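Local coordinates for alginate lyase (PDB 6KCW), which cleaves the polysaccharide alginate as a bacterial member of polysaccharide lyase family 36, probably by beta-elimination, at residues T70-D75 and F94-G99; V167-N172 and R204-M209. One frame throughout, in Å; residues are numbered along the deposited sequence.

Contact 1: T70-D75 and F94-G99; sequences TEYELD and FGFSIG
Phe-96 projects from strand 94-99 between Tyr-72 and Leu-74 of strand 71-75, and its ring is the centre of a buried contact that no hydrogen bond crosses. The aromatic part begins at Tyr-72, whose CB lies over one face of the Phe-96 ring, displaced toward the rim, in a CH-pi contact 4.0 Å from the ring centroid. The two side chains cross at about a right angle, and Tyr-72 CD1 comes within 3.6 Å of Phe-96 CE1. With the planes inclined by 45° the rings form an oblique aromatic pair. At the ring edge, Phe-96 CZ lies 3.5 Å from Glu-73 O, close to the ring plane, so a rim C-H faces the backbone oxygen.

The remaining contacts are made by Leu-74, against the Phe-96 ring and against the CB and backbone oxygen of Phe-94. Leu-74 meets Phe-96 tip to tip, CD2 being 3.4 Å from Phe-96 CZ. Its CG sits between the backbone N and the carbonyl carbon (chi1 52°), and from there the two methyls reach Phe-94 CB, CD1 and CD2 each 3.7 Å from it. Leu-74 CD1 is also tight against Phe-94 O, at 3.2 Å. An alanine in place of Phe-96 would probably open a gap between Tyr-72 and Leu-74, leaving the Leu-74 tip without the ring it abuts.

The strands run nearly antiparallel, their axes 7.8 Å apart, but they belong to different sheets packed face to face. Strand 71-80 lies between strands 162-170 and 228-241, from which Ile-169 and Leu-237 also touch Phe-96. Strand 94-99 lies between 113-122 and 206-215, and the Phe-94 ring leads away to stack on Phe-211 and meet Tyr-76 edge-to-face.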
ATOM      1  N   THR A  70       4.995  10.835  13.794  1.00 43.98           N
ATOM      2  CA  THR A  70       3.823  10.264  14.447  1.00 41.95           C
ATOM      3  C   THR A  70       2.537  10.436  13.654  1.00 40.20           C
ATOM      4  O   THR A  70       1.564   9.731  13.944  1.00 35.61           O
ATOM      5  CB  THR A  70       3.623  10.895  15.831  1.00 40.29           C
ATOM      6  OG1 THR A  70       3.503  12.318  15.696  1.00 41.36           O
ATOM      7  CG2 THR A  70       4.804  10.582  16.726  1.00 39.92           C
ATOM      8  N   GLU A  71       2.509  11.353  12.675  1.00 39.09           N
ATOM      9  CA  GLU A  71       1.322  11.630  11.869  1.00 38.92           C
ATOM     10  C   GLU A  71       1.694  11.783  10.408  1.00 42.78           C
ATOM     11  O   GLU A  71       2.508  12.643  10.053  1.00 43.37           O
ATOM     12  CB  GLU A  71       0.607  12.899  12.318  1.00 39.84           C
ATOM     13  CG  GLU A  71      -0.409  12.654  13.381  1.00 39.33           C
ATOM     14  CD  GLU A  71       0.105  13.072  14.722  1.00 44.70           C
ATOM     15  OE1 GLU A  71      -0.691  13.052  15.684  1.00 52.40           O
ATOM     16  OE2 GLU A  71       1.301  13.439  14.809  1.00 40.85           O
ATOM     17  N   TYR A  72       1.053  10.984   9.561  1.00 43.11           N
ATOM     18  CA  TYR A  72       1.387  10.923   8.150  1.00 40.11           C
ATOM     19  C   TYR A  72       0.106  10.782   7.347  1.00 40.78           C
ATOM     20  O   TYR A  72      -0.925  10.322   7.848  1.00 36.87           O
ATOM     21  CB  TYR A  72       2.349   9.756   7.837  1.00 37.37           C
ATOM     22  CG  TYR A  72       3.759  10.215   7.524  1.00 38.96           C
ATOM     23  CD1 TYR A  72       4.083  10.708   6.256  1.00 41.37           C
ATOM     24  CD2 TYR A  72       4.756  10.198   8.500  1.00 34.14           C
ATOM     25  CE1 TYR A  72       5.370  11.144   5.956  1.00 39.14           C
ATOM     26  CE2 TYR A  72       6.043  10.635   8.221  1.00 37.37           C
ATOM     27  CZ  TYR A  72       6.346  11.103   6.940  1.00 42.99           C
ATOM     28  OH  TYR A  72       7.617  11.546   6.637  1.00 39.07           O
ATOM     29  N   GLU A  73       0.184  11.200   6.086  1.00 40.57           N
ATOM     30  CA  GLU A  73      -0.913  10.987   5.165  1.00 38.10           C
ATOM     31  C   GLU A  73      -0.332  10.834   3.778  1.00 36.09           C
ATOM     32  O   GLU A  73       0.808  11.228   3.523  1.00 40.92           O
ATOM     33  CB  GLU A  73      -1.911  12.147   5.189  1.00 39.80           C
ATOM     34  CG  GLU A  73      -1.294  13.407   4.656  1.00 39.98           C
ATOM     35  CD  GLU A  73      -2.278  14.501   4.531  1.00 42.14           C
ATOM     36  OE1 GLU A  73      -3.465  14.262   4.840  1.00 41.86           O
ATOM     37  OE2 GLU A  73      -1.863  15.606   4.125  1.00 49.58           O
ATOM     38  N   LEU A  74      -1.123  10.262   2.874  1.00 34.87           N
ATOM     39  CA  LEU A  74      -0.760  10.319   1.464  1.00 38.99           C
ATOM     40  C   LEU A  74      -2.026  10.235   0.626  1.00 37.89           C
ATOM     41  O   LEU A  74      -3.101   9.876   1.117  1.00 39.85           O
ATOM     42  CB  LEU A  74       0.256   9.221   1.077  1.00 39.09           C
ATOM     43  CG  LEU A  74       0.047   7.737   1.388  1.00 34.35           C
ATOM     44  CD1 LEU A  74      -0.920   7.083   0.400  1.00 33.93           C
ATOM     45  CD2 LEU A  74       1.382   7.021   1.357  1.00 40.02           C
ATOM     46  N   ASP A  75      -1.879  10.597  -0.645  1.00 36.85           N
ATOM     47  CA  ASP A  75      -2.946  10.569  -1.635  1.00 38.09           C
ATOM     48  C   ASP A  75      -2.358  10.094  -2.954  1.00 35.80           C
ATOM     49  O   ASP A  75      -1.218  10.423  -3.290  1.00 34.31           O
ATOM     50  CB  ASP A  75      -3.600  11.961  -1.856  1.00 37.71           C
ATOM     51  CG  ASP A  75      -4.666  12.291  -0.822  1.00 39.86           C
ATOM     52  OD1 ASP A  75      -4.308  12.749   0.291  1.00 41.56           O
ATOM     53  OD2 ASP A  75      -5.866  12.099  -1.121  1.00 37.78           O
ATOM     54  N   PHE A  94      -0.090   2.875  -2.103  1.00 39.09           N
ATOM     55  CA  PHE A  94       0.890   3.416  -1.176  1.00 34.77           C
ATOM     56  C   PHE A  94       0.348   3.386   0.245  1.00 37.02           C
ATOM     57  O   PHE A  94      -0.766   3.851   0.498  1.00 33.59           O
ATOM     58  CB  PHE A  94       1.260   4.843  -1.584  1.00 36.64           C
ATOM     59  CG  PHE A  94       1.997   4.915  -2.900  1.00 38.09           C
ATOM     60  CD1 PHE A  94       1.306   4.894  -4.095  1.00 37.95           C
ATOM     61  CD2 PHE A  94       3.382   4.982  -2.930  1.00 34.80           C
ATOM     62  CE1 PHE A  94       1.984   4.953  -5.304  1.00 42.94           C
ATOM     63  CE2 PHE A  94       4.067   5.042  -4.130  1.00 37.27           C
ATOM     64  CZ  PHE A  94       3.375   5.019  -5.321  1.00 38.58           C
ATOM     65  N   GLY A  95       1.136   2.819   1.160  1.00 40.23           N
ATOM     66  CA  GLY A  95       0.795   2.773   2.562  1.00 36.33           C
ATOM     67  C   GLY A  95       1.964   3.137   3.457  1.00 40.37           C
ATOM     68  O   GLY A  95       2.940   3.746   3.009  1.00 37.89           O
ATOM     69  N   PHE A  96       1.880   2.753   4.730  1.00 42.94           N
ATOM     70  CA  PHE A  96       2.867   3.137   5.727  1.00 41.76           C
ATOM     71  C   PHE A  96       3.222   1.935   6.578  1.00 40.28           C
ATOM     72  O   PHE A  96       2.458   0.971   6.677  1.00 40.22           O
ATOM     73  CB  PHE A  96       2.358   4.271   6.628  1.00 39.11           C
ATOM     74  CG  PHE A  96       2.132   5.572   5.897  1.00 39.14           C
ATOM     75  CD1 PHE A  96       3.204   6.389   5.565  1.00 39.53           C
ATOM     76  CD2 PHE A  96       0.852   5.979   5.547  1.00 37.65           C
ATOM     77  CE1 PHE A  96       3.001   7.589   4.892  1.00 39.86           C
ATOM     78  CE2 PHE A  96       0.641   7.183   4.881  1.00 36.65           C
ATOM     79  CZ  PHE A  96       1.716   7.991   4.559  1.00 36.49           C
ATOM     80  N   SER A  97       4.398   2.016   7.203  1.00 37.55           N
ATOM     81  CA  SER A  97       4.881   0.995   8.114  1.00 36.85           C
ATOM     82  C   SER A  97       5.424   1.645   9.377  1.00 36.88           C
ATOM     83  O   SER A  97       6.305   2.506   9.309  1.00 36.66           O
ATOM     84  CB  SER A  97       5.986   0.178   7.480  1.00 38.35           C
ATOM     85  OG  SER A  97       7.145   0.979   7.504  1.00 41.97           O
ATOM     86  N   ILE A  98       4.944   1.186  10.525  1.00 40.01           N
ATOM     87  CA  ILE A  98       5.399   1.650  11.830  1.00 40.35           C
ATOM     88  C   ILE A  98       6.343   0.610  12.421  1.00 38.62           C
ATOM     89  O   ILE A  98       6.122  -0.598  12.271  1.00 39.40           O
ATOM     90  CB  ILE A  98       4.196   1.917  12.756  1.00 36.90           C
ATOM     91  CG1 ILE A  98       3.464   3.180  12.302  1.00 38.86           C
ATOM     92  CG2 ILE A  98       4.629   2.035  14.203  1.00 37.06           C
ATOM     93  CD1 ILE A  98       2.255   3.529  13.153  1.00 35.17           C
ATOM     94  N   GLY A  99       7.412   1.082  13.070  1.00 38.44           N
ATOM     95  CA  GLY A  99       8.352   0.196  13.750  1.00 38.64           C
ATOM     96  C   GLY A  99       8.987  -0.831  12.832  1.00 39.21           C
ATOM     97  O   GLY A  99       9.525  -0.510  11.767  1.00 38.83           O
TER

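Contact 2: V167-N172 and R204-M209; sequences VYIKSN and RLIKNM
Ser-171 and Arg-204 mark the closest backbone approach, their CA atoms 5.9 Å apart just past the end of strand 167-170 and just before the start of strand 206-209, and from there the two strands diverge. The polar side chains gather at this narrow end. Ser-171 OG donates to Arg-204 O over 2.9 Å, approaching with a tilt of 30° from the carbonyl plane. A water that accepts from Asn-172 N also lies beside Arg-204 O, but so close that the second bond is doubtful.

Arg-204 returns the grip with its side chain. Its chain bends at chi3 (-67°), which turns NE toward the backbone oxygen of Asn-172, and the NE-to-Asn-172 O bond is 3.0 Å long and fairly straight, at 161°. That oxygen lies in the guanidinium plane, at its edge, and NE in turn lies in the carbonyl plane. Arg-204 NH2 adds a weak bond to Asn-172 O at 3.3 Å, so one acceptor is shared by two donors, while NH1 is bound by Glu-243 O. The side-chain oxygen of Asn-172 is held instead by the backbone N of Thr-198.

Deeper in, Ile-169 and Ile-206 slide past each other in opposite directions. Ile-169 CG2 packs on Ile-206 CD1 at 3.7 Å, and Ile-206 CD1 also lies 3.8 Å from Ser-171 OG, joining the apolar layer to the polar one. Tyr-72 touches both isoleucines, as does Ile-98.

Just beyond, Lys-207 and Asn-208 form a classic beta bulge opposite Ser-97. Isoleucines meeting between two sheets, with hydrogen bonds clamping the adjoining loops, describe one end of a beta-sandwich, consistent with the concanavalin-like fold of polysaccharide lyase 14 domains.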
ATOM      1  N   VAL A 167      -4.924   8.028   2.566  1.00 35.79           N
ATOM      2  CA  VAL A 167      -4.529   7.237   3.726  1.00 36.92           C
ATOM      3  C   VAL A 167      -4.017   8.188   4.799  1.00 37.72           C
ATOM      4  O   VAL A 167      -3.281   9.132   4.497  1.00 38.53           O
ATOM      5  CB  VAL A 167      -3.456   6.190   3.364  1.00 36.15           C
ATOM      6  CG1 VAL A 167      -2.716   5.728   4.592  1.00 35.21           C
ATOM      7  CG2 VAL A 167      -4.079   5.015   2.627  1.00 35.45           C
ATOM      8  N   TYR A 168      -4.428   7.953   6.043  1.00 37.75           N
ATOM      9  CA  TYR A 168      -3.991   8.727   7.198  1.00 38.28           C
ATOM     10  C   TYR A 168      -3.635   7.761   8.312  1.00 39.06           C
ATOM     11  O   TYR A 168      -4.400   6.830   8.593  1.00 39.65           O
ATOM     12  CB  TYR A 168      -5.083   9.689   7.684  1.00 37.29           C
ATOM     13  CG  TYR A 168      -4.766  10.368   9.004  1.00 35.89           C
ATOM     14  CD1 TYR A 168      -3.608  11.113   9.154  1.00 39.02           C
ATOM     15  CD2 TYR A 168      -5.638  10.289  10.086  1.00 38.99           C
ATOM     16  CE1 TYR A 168      -3.311  11.751  10.342  1.00 40.44           C
ATOM     17  CE2 TYR A 168      -5.347  10.924  11.292  1.00 40.81           C
ATOM     18  CZ  TYR A 168      -4.178  11.659  11.406  1.00 39.82           C
ATOM     19  OH  TYR A 168      -3.856  12.292  12.586  1.00 43.44           O
ATOM     20  N   ILE A 169      -2.491   7.988   8.956  1.00 42.41           N
ATOM     21  CA  ILE A 169      -1.984   7.101  10.000  1.00 38.77           C
ATOM     22  C   ILE A 169      -1.442   7.949  11.144  1.00 39.97           C
ATOM     23  O   ILE A 169      -0.851   9.012  10.926  1.00 42.46           O
ATOM     24  CB  ILE A 169      -0.904   6.141   9.452  1.00 35.22           C
ATOM     25  CG1 ILE A 169      -0.519   5.098  10.498  1.00 37.10           C
ATOM     26  CG2 ILE A 169       0.333   6.903   9.030  1.00 37.73           C
ATOM     27  CD1 ILE A 169       0.474   4.149  10.000  1.00 36.03           C
ATOM     28  N   LYS A 170      -1.671   7.487  12.367  1.00 44.23           N
ATOM     29  CA  LYS A 170      -1.190   8.165  13.563  1.00 41.39           C
ATOM     30  C   LYS A 170      -0.655   7.117  14.526  1.00 39.95           C
ATOM     31  O   LYS A 170      -1.343   6.134  14.817  1.00 40.52           O
ATOM     32  CB  LYS A 170      -2.312   8.976  14.208  1.00 38.35           C
ATOM     33  CG  LYS A 170      -1.954   9.715  15.480  1.00 39.47           C
ATOM     34  CD  LYS A 170      -3.253  10.100  16.173  1.00 34.68           C
ATOM     35  CE  LYS A 170      -3.149  11.435  16.884  1.00 42.42           C
ATOM     36  NZ  LYS A 170      -2.745  11.283  18.302  1.00 47.68           N
ATOM     37  N   SER A 171       0.574   7.319  15.000  1.00 38.67           N
ATOM     38  CA  SER A 171       1.148   6.450  16.018  1.00 36.89           C
ATOM     39  C   SER A 171       0.295   6.435  17.284  1.00 39.17           C
ATOM     40  O   SER A 171      -0.363   7.423  17.634  1.00 36.62           O
ATOM     41  CB  SER A 171       2.556   6.912  16.373  1.00 35.01           C
ATOM     42  OG  SER A 171       3.306   7.132  15.206  1.00 41.03           O
ATOM     43  N   ASN A 172       0.325   5.300  17.984  1.00 39.36           N
ATOM     44  CA  ASN A 172      -0.208   5.244  19.334  1.00 37.24           C
ATOM     45  C   ASN A 172       0.936   5.552  20.295  1.00 37.92           C
ATOM     46  O   ASN A 172       2.073   5.782  19.879  1.00 36.44           O
ATOM     47  CB  ASN A 172      -0.883   3.898  19.601  1.00 36.72           C
ATOM     48  CG  ASN A 172       0.117   2.757  19.851  1.00 40.13           C
ATOM     49  OD1 ASN A 172       0.679   2.176  18.911  1.00 38.48           O
ATOM     50  ND2 ASN A 172       0.321   2.419  21.120  1.00 34.75           N
ATOM     51  N   ARG A 204       7.368   3.043  17.812  1.00 39.19           N
ATOM     52  CA  ARG A 204       6.036   3.605  17.585  1.00 38.09           C
ATOM     53  C   ARG A 204       5.944   4.499  16.360  1.00 38.49           C
ATOM     54  O   ARG A 204       4.827   4.808  15.936  1.00 40.54           O
ATOM     55  CB  ARG A 204       5.584   4.411  18.801  1.00 36.77           C
ATOM     56  CG  ARG A 204       6.564   5.495  19.189  1.00 34.78           C
ATOM     57  CD  ARG A 204       6.127   6.143  20.486  1.00 39.97           C
ATOM     58  NE  ARG A 204       4.889   6.871  20.249  1.00 44.02           N
ATOM     59  CZ  ARG A 204       4.820   8.175  20.016  1.00 38.08           C
ATOM     60  NH1 ARG A 204       5.920   8.912  20.020  1.00 43.87           N
ATOM     61  NH2 ARG A 204       3.649   8.734  19.783  1.00 37.97           N
ATOM     62  N   LEU A 205       7.070   4.902  15.778  1.00 41.49           N
ATOM     63  CA  LEU A 205       7.080   5.918  14.734  1.00 41.79           C
ATOM     64  C   LEU A 205       6.754   5.343  13.361  1.00 41.62           C
ATOM     65  O   LEU A 205       7.125   4.217  13.028  1.00 43.18           O
ATOM     66  CB  LEU A 205       8.445   6.601  14.676  1.00 39.64           C
ATOM     67  CG  LEU A 205       8.783   7.291  15.996  1.00 42.08           C
ATOM     68  CD1 LEU A 205      10.062   8.099  15.904  1.00 43.19           C
ATOM     69  CD2 LEU A 205       7.636   8.169  16.393  1.00 39.26           C
ATOM     70  N   ILE A 206       6.035   6.132  12.566  1.00 39.04           N
ATOM     71  CA  ILE A 206       5.953   5.859  11.139  1.00 39.45           C
ATOM     72  C   ILE A 206       7.344   6.039  10.555  1.00 41.12           C
ATOM     73  O   ILE A 206       7.952   7.110  10.672  1.00 41.15           O
ATOM     74  CB  ILE A 206       4.942   6.781  10.449  1.00 39.12           C
ATOM     75  CG1 ILE A 206       3.546   6.565  11.022  1.00 36.11           C
ATOM     76  CG2 ILE A 206       4.939   6.520   8.974  1.00 38.71           C
ATOM     77  CD1 ILE A 206       2.933   7.828  11.479  1.00 42.61           C
ATOM     78  N   LYS A 207       7.858   4.988   9.928  1.00 41.05           N
ATOM     79  CA  LYS A 207       9.238   4.973   9.480  1.00 40.79           C
ATOM     80  C   LYS A 207       9.393   4.985   7.969  1.00 41.52           C
ATOM     81  O   LYS A 207      10.345   5.583   7.467  1.00 39.83           O
ATOM     82  CB  LYS A 207       9.966   3.752  10.054  1.00 41.76           C
ATOM     83  CG  LYS A 207      10.405   3.946  11.497  1.00 44.38           C
ATOM     84  CD  LYS A 207      11.099   2.716  12.028  1.00 46.36           C
ATOM     85  CE  LYS A 207      12.038   3.089  13.170  1.00 56.91           C
ATOM     86  NZ  LYS A 207      11.351   3.876  14.250  1.00 48.33           N
ATOM     87  N   ASN A 208       8.499   4.343   7.222  1.00 38.20           N
ATOM     88  CA  ASN A 208       8.646   4.429   5.786  1.00 40.37           C
ATOM     89  C   ASN A 208       7.305   4.223   5.098  1.00 41.31           C
ATOM     90  O   ASN A 208       6.340   3.730   5.688  1.00 42.87           O
ATOM     91  CB  ASN A 208       9.742   3.464   5.274  1.00 44.26           C
ATOM     92  CG  ASN A 208       9.448   1.999   5.516  1.00 43.09           C
ATOM     93  OD1 ASN A 208       8.351   1.512   5.247  1.00 47.61           O
ATOM     94  ND2 ASN A 208      10.462   1.274   5.973  1.00 32.61           N
ATOM     95  N   MET A 209       7.255   4.668   3.844  1.00 42.28           N
ATOM     96  CA  MET A 209       6.089   4.514   2.989  1.00 40.75           C
ATOM     97  C   MET A 209       6.231   3.240   2.152  1.00 40.31           C
ATOM     98  O   MET A 209       7.278   3.003   1.536  1.00 39.52           O
ATOM     99  CB  MET A 209       5.925   5.748   2.096  1.00 36.13           C
ATOM    100  CG  MET A 209       4.813   5.623   1.082  1.00 35.73           C
ATOM    101  SD  MET A 209       4.720   6.979  -0.097  1.00 46.62           S
ATOM    102  CE  MET A 209       6.245   6.789  -1.007  1.00 36.62           C
TER
HETATM  103  O   HOH W   1       2.756   3.746  16.678  1.00 30.00           O

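Contacts 1 and 2 are adjacent parts of one sandwich interior, their centres 4 Å apart. Each pairs a strand of one sheet with a strand of the other, and their members are neighbours within those sheets: 71-80 beside 162-170, and 94-99 beside 206-215. On the first side Thr-70 O and Ser-171 N, 2.8 Å apart, make a probable hydrogen bond; on the second Ser-97 OG and Asn-208 OD1 do so at 2.6 Å. The calcium site, built with Asn-9, Asn-11, Gly-43 and Asp-233, lies beyond contact 1, about 12 Å from the Phe-94 side chain. Neither contact supplies a residue to that site.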